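PDB 1SG1: tumor necrosis factor receptor superfamily member 16 from Rattus norvegicus, which probably binds nerve growth factor and related neurotrophins at the cell surface through an elongated extracellular region of cysteine-rich repeats. Local coordinates for residues T10-G24 and P28-L40. Sequence-based numbering, arbitrary orientation.
Sequences THSGECCKACNLGEG and PCGANQTVCEPCL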
loop_
_atom_site.group_PDB
_atom_site.type_symbol
_atom_site.label_atom_id
_atom_site.label_comp_id
_atom_site.label_asym_id
_atom_site.label_seq_id
_atom_site.Cartn_x
_atom_site.Cartn_y
_atom_site.Cartn_z
ATOM N N THR C 10 17.817 23.001 -34.573
ATOM C CA THR C 10 16.860 24.007 -34.973
ATOM C C THR C 10 17.254 24.397 -36.386
ATOM O O THR C 10 18.318 24.003 -36.860
ATOM C CB THR C 10 16.929 25.229 -34.071
ATOM O OG1 THR C 10 15.807 26.074 -34.360
ATOM C CG2 THR C 10 18.235 25.991 -34.300
ATOM N N HIS C 11 16.407 25.166 -37.058
ATOM C CA HIS C 11 16.695 25.575 -38.427
ATOM C C HIS C 11 18.040 26.265 -38.658
ATOM O O HIS C 11 18.420 26.489 -39.803
ATOM C CB HIS C 11 15.572 26.466 -38.960
ATOM C CG HIS C 11 14.352 25.710 -39.382
ATOM N ND1 HIS C 11 13.268 26.316 -39.971
ATOM C CD2 HIS C 11 14.044 24.394 -39.286
ATOM C CE1 HIS C 11 12.339 25.408 -40.221
ATOM N NE2 HIS C 11 12.785 24.235 -39.812
ATOM N N SER C 12 18.768 26.586 -37.594
ATOM C CA SER C 12 20.052 27.255 -37.759
ATOM C C SER C 12 21.243 26.589 -37.066
ATOM O O SER C 12 22.239 27.251 -36.751
ATOM C CB SER C 12 19.947 28.709 -37.298
ATOM O OG SER C 12 19.597 28.778 -35.933
ATOM N N GLY C 13 21.148 25.287 -36.826
ATOM C CA GLY C 13 22.255 24.594 -36.200
ATOM C C GLY C 13 22.288 24.580 -34.685
ATOM O O GLY C 13 23.304 24.201 -34.097
ATOM N N GLU C 14 21.200 25.045 -34.062
ATOM C CA GLU C 14 21.183 25.001 -32.603
ATOM C C GLU C 14 20.640 23.657 -32.156
ATOM O O GLU C 14 19.646 23.164 -32.692
ATOM C CB GLU C 14 20.312 26.104 -32.007
ATOM C CG GLU C 14 20.931 27.482 -32.036
ATOM C CD GLU C 14 20.830 28.143 -33.392
ATOM O OE1 GLU C 14 21.395 27.601 -34.367
ATOM O OE2 GLU C 14 20.182 29.210 -33.484
ATOM N N CYS C 15 21.307 23.065 -31.173
ATOM C CA CYS C 15 20.893 21.778 -30.636
ATOM C C CYS C 15 19.649 21.989 -29.787
ATOM O O CYS C 15 19.723 22.515 -28.677
ATOM C CB CYS C 15 22.014 21.165 -29.790
ATOM S SG CYS C 15 21.651 19.548 -29.037
ATOM N N CYS C 16 18.504 21.590 -30.328
ATOM C CA CYS C 16 17.235 21.729 -29.635
ATOM C C CYS C 16 17.373 21.351 -28.168
ATOM O O CYS C 16 18.063 20.389 -27.828
ATOM C CB CYS C 16 16.202 20.823 -30.293
ATOM S SG CYS C 16 15.837 21.342 -31.998
ATOM N N LYS C 17 16.734 22.133 -27.301
ATOM C CA LYS C 17 16.755 21.869 -25.866
ATOM C C LYS C 17 15.768 20.739 -25.626
ATOM O O LYS C 17 14.878 20.506 -26.442
ATOM C CB LYS C 17 16.306 23.097 -25.073
ATOM C CG LYS C 17 17.304 24.235 -25.044
ATOM C CD LYS C 17 16.726 25.441 -24.311
ATOM C CE LYS C 17 17.805 26.468 -23.984
ATOM N NZ LYS C 17 18.829 25.907 -23.047
ATOM N N ALA C 18 15.916 20.040 -24.509
ATOM C CA ALA C 18 15.014 18.940 -24.212
ATOM C C ALA C 18 14.114 19.213 -23.014
ATOM O O ALA C 18 14.510 19.884 -22.064
ATOM C CB ALA C 18 15.812 17.643 -23.993
ATOM N N CYS C 19 12.881 18.674 -23.084
ATOM C CA CYS C 19 11.896 18.817 -22.017
ATOM C C CYS C 19 12.202 17.743 -20.988
ATOM O O CYS C 19 11.995 16.559 -21.222
ATOM C CB CYS C 19 10.478 18.636 -22.552
ATOM S SG CYS C 19 10.041 19.838 -23.840
ATOM N N ASN C 20 12.713 18.190 -19.854
ATOM C CA ASN C 20 13.095 17.329 -18.754
ATOM C C ASN C 20 11.988 16.422 -18.214
ATOM O O ASN C 20 10.931 16.259 -18.826
ATOM C CB ASN C 20 13.671 18.199 -17.630
ATOM C CG ASN C 20 12.917 19.517 -17.460
ATOM O OD1 ASN C 20 13.295 20.355 -16.637
ATOM N ND2 ASN C 20 11.848 19.708 -18.241
ATOM N N LEU C 21 12.264 15.818 -17.066
ATOM C CA LEU C 21 11.329 14.913 -16.407
ATOM C C LEU C 21 10.156 15.687 -15.826
ATOM O O LEU C 21 10.350 16.653 -15.089
ATOM C CB LEU C 21 12.054 14.174 -15.287
ATOM C CG LEU C 21 11.954 12.657 -15.180
ATOM C CD1 LEU C 21 12.175 11.988 -16.540
ATOM C CD2 LEU C 21 12.992 12.215 -14.164
ATOM N N GLY C 22 8.941 15.266 -16.156
ATOM C CA GLY C 22 7.773 15.950 -15.638
ATOM C C GLY C 22 7.271 17.058 -16.532
ATOM O O GLY C 22 6.279 17.711 -16.226
ATOM N N GLU C 23 7.970 17.281 -17.638
ATOM C CA GLU C 23 7.589 18.304 -18.608
ATOM C C GLU C 23 7.542 17.701 -20.002
ATOM O O GLU C 23 8.416 16.930 -20.373
ATOM C CB GLU C 23 8.578 19.481 -18.599
ATOM C CG GLU C 23 8.230 20.592 -17.612
ATOM C CD GLU C 23 8.949 21.907 -17.911
ATOM O OE1 GLU C 23 10.202 21.922 -17.904
ATOM O OE2 GLU C 23 8.259 22.928 -18.152
ATOM N N GLY C 24 6.508 18.047 -20.760
ATOM C CA GLY C 24 6.375 17.548 -22.113
ATOM C C GLY C 24 6.696 18.627 -23.138
ATOM O O GLY C 24 7.005 19.766 -22.782
ATOM N N PRO C 28 7.069 21.218 -31.086
ATOM C CA PRO C 28 8.317 20.686 -31.645
ATOM C C PRO C 28 9.279 21.700 -32.232
ATOM O O PRO C 28 8.889 22.562 -33.024
ATOM C CB PRO C 28 7.829 19.676 -32.683
ATOM C CG PRO C 28 6.517 20.235 -33.108
ATOM C CD PRO C 28 5.905 20.677 -31.812
ATOM N N CYS C 29 10.584 21.551 -31.870
ATOM C CA CYS C 29 11.605 22.454 -32.357
ATOM C C CYS C 29 11.754 22.332 -33.871
ATOM O O CYS C 29 12.017 21.256 -34.411
ATOM C CB CYS C 29 12.946 22.194 -31.671
ATOM S SG CYS C 29 13.907 20.774 -32.285
ATOM N N GLY C 30 11.543 23.461 -34.536
ATOM C CA GLY C 30 11.665 23.560 -35.981
ATOM C C GLY C 30 12.323 24.909 -36.219
ATOM O O GLY C 30 13.535 25.077 -36.016
ATOM N N ALA C 31 11.518 25.892 -36.593
ATOM C CA ALA C 31 12.045 27.221 -36.816
ATOM C C ALA C 31 12.668 27.769 -35.519
ATOM O O ALA C 31 13.609 28.565 -35.558
ATOM C CB ALA C 31 10.944 28.138 -37.302
ATOM N N ASN C 32 12.162 27.320 -34.373
ATOM C CA ASN C 32 12.656 27.810 -33.090
ATOM C C ASN C 32 13.126 26.695 -32.138
ATOM O O ASN C 32 12.996 25.508 -32.429
ATOM C CB ASN C 32 11.560 28.666 -32.424
ATOM C CG ASN C 32 10.945 29.701 -33.384
ATOM O OD1 ASN C 32 11.403 30.841 -33.469
ATOM N ND2 ASN C 32 9.909 29.292 -34.112
ATOM N N GLN C 33 13.665 27.114 -30.996
ATOM C CA GLN C 33 14.211 26.236 -29.955
ATOM C C GLN C 33 13.494 24.937 -29.574
ATOM O O GLN C 33 13.888 23.867 -30.023
ATOM C CB GLN C 33 14.437 27.042 -28.674
ATOM C CG GLN C 33 15.893 27.341 -28.357
ATOM C CD GLN C 33 16.762 26.094 -28.339
ATOM O OE1 GLN C 33 16.302 25.003 -27.990
ATOM N NE2 GLN C 33 18.033 26.253 -28.703
ATOM N N THR C 34 12.498 25.049 -28.695
ATOM C CA THR C 34 11.676 23.941 -28.181
ATOM C C THR C 34 10.823 24.532 -27.082
ATOM O O THR C 34 11.345 25.229 -26.207
ATOM C CB THR C 34 12.469 22.837 -27.459
ATOM O OG1 THR C 34 13.371 22.207 -28.363
ATOM C CG2 THR C 34 11.514 21.777 -26.906
ATOM N N VAL C 35 9.527 24.253 -27.101
ATOM C CA VAL C 35 8.665 24.764 -26.049
ATOM C C VAL C 35 8.145 23.633 -25.155
ATOM O O VAL C 35 7.403 22.749 -25.591
ATOM C CB VAL C 35 7.509 25.622 -26.636
ATOM C CG1 VAL C 35 6.858 24.899 -27.762
ATOM C CG2 VAL C 35 6.497 25.975 -25.551
ATOM N N CYS C 36 8.578 23.675 -23.897
ATOM C CA CYS C 36 8.202 22.692 -22.883
ATOM C C CYS C 36 7.229 23.258 -21.854
ATOM O O CYS C 36 7.428 24.357 -21.334
ATOM C CB CYS C 36 9.439 22.227 -22.113
ATOM S SG CYS C 36 10.808 21.574 -23.115
ATOM N N GLU C 37 6.194 22.520 -21.561
ATOM C CA GLU C 37 5.294 22.938 -20.499
ATOM C C GLU C 37 5.100 21.740 -19.566
ATOM O O GLU C 37 5.106 20.596 -20.005
ATOM C CB GLU C 37 3.949 23.415 -21.056
ATOM C CG GLU C 37 2.988 22.309 -21.448
ATOM C CD GLU C 37 1.613 22.837 -21.834
ATOM O OE1 GLU C 37 1.458 23.353 -22.964
ATOM O OE2 GLU C 37 0.687 22.743 -20.998
ATOM N N PRO C 38 4.968 21.998 -18.253
ATOM C CA PRO C 38 4.772 20.936 -17.263
ATOM C C PRO C 38 3.520 20.087 -17.502
ATOM O O PRO C 38 2.516 20.581 -18.001
ATOM C CB PRO C 38 4.697 21.713 -15.952
ATOM C CG PRO C 38 5.647 22.829 -16.182
ATOM C CD PRO C 38 5.270 23.277 -17.582
ATOM N N CYS C 39 3.597 18.809 -17.144
ATOM C CA CYS C 39 2.463 17.900 -17.275
ATOM C C CYS C 39 1.482 18.100 -16.116
ATOM O O CYS C 39 1.838 18.650 -15.082
ATOM C CB CYS C 39 2.936 16.453 -17.266
ATOM S SG CYS C 39 4.206 16.071 -18.500
ATOM N N LEU C 40 0.252 17.628 -16.294
ATOM C CA LEU C 40 -0.791 17.767 -15.270
ATOM C C LEU C 40 -0.967 16.541 -14.357
ATOM O O LEU C 40 -1.332 15.462 -14.826
ATOM C CB LEU C 40 -2.132 18.059 -15.940
ATOM C CG LEU C 40 -3.111 18.958 -15.180
ATOM C CD1 LEU C 40 -2.695 20.415 -15.357
ATOM C CD2 LEU C 40 -4.525 18.757 -15.722
#
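Gly30 O is gripped by two donors that approach from opposite faces of its carbonyl plane, Thr10 OG1 at 3.0 Å and the backbone N of His11 at 3.1 Å. The threonine hydroxyl gets there because it stands opposite the backbone N across CA-CB (chi1 -170°). Next to it the His11 imidazole lies with one face over the Gly30-Ala31 peptide, and Ala31 CA makes a CH-pi contact 3.8 Å from the ring centroid. Further along, the Gln33 side chain bends at chi2 and folds back across the aliphatic part of Lys17. Its OE1 accepts a hydrogen bond in the carbonyl plane from Lys17 N (3.0 Å) while resting against Lys17 CG. Two disulfides, Cys16-Cys29 and Cys19-Cys36, cross-link the segments with near-perpendicular torsions about the S-S bonds (87° and -89°), and Thr34 CG2 packs against Cys19 SG. Such a ladder of disulfides is the signature of the cysteine-rich repeats of the TNF receptor family, in which bridges largely take the place of a hydrophobic core. Beyond the second bridge the segments pair as the antiparallel hairpin of strands 23-27 and 35-38, with Gly24 and Glu37 bonded both ways through their backbones. The Glu23 side chain runs alongside the Pro38 ring, its OE2 reaching Pro38 CD at 3.1 Å, while its OE1 takes a nearly straight bond from Asn20 ND2 (2.8 Å), which ties the carboxylate back across the Asn20-Glu23 type II turn. Putting an alanine in place of Glu23 is likely to leave the Asn20 amide without this acceptor and to take away the contact with the proline ring. Cys39 N donates to Gly22 O at 3.0 Å, and the Cys39 sulfur is disulfide-bonded to Cys55.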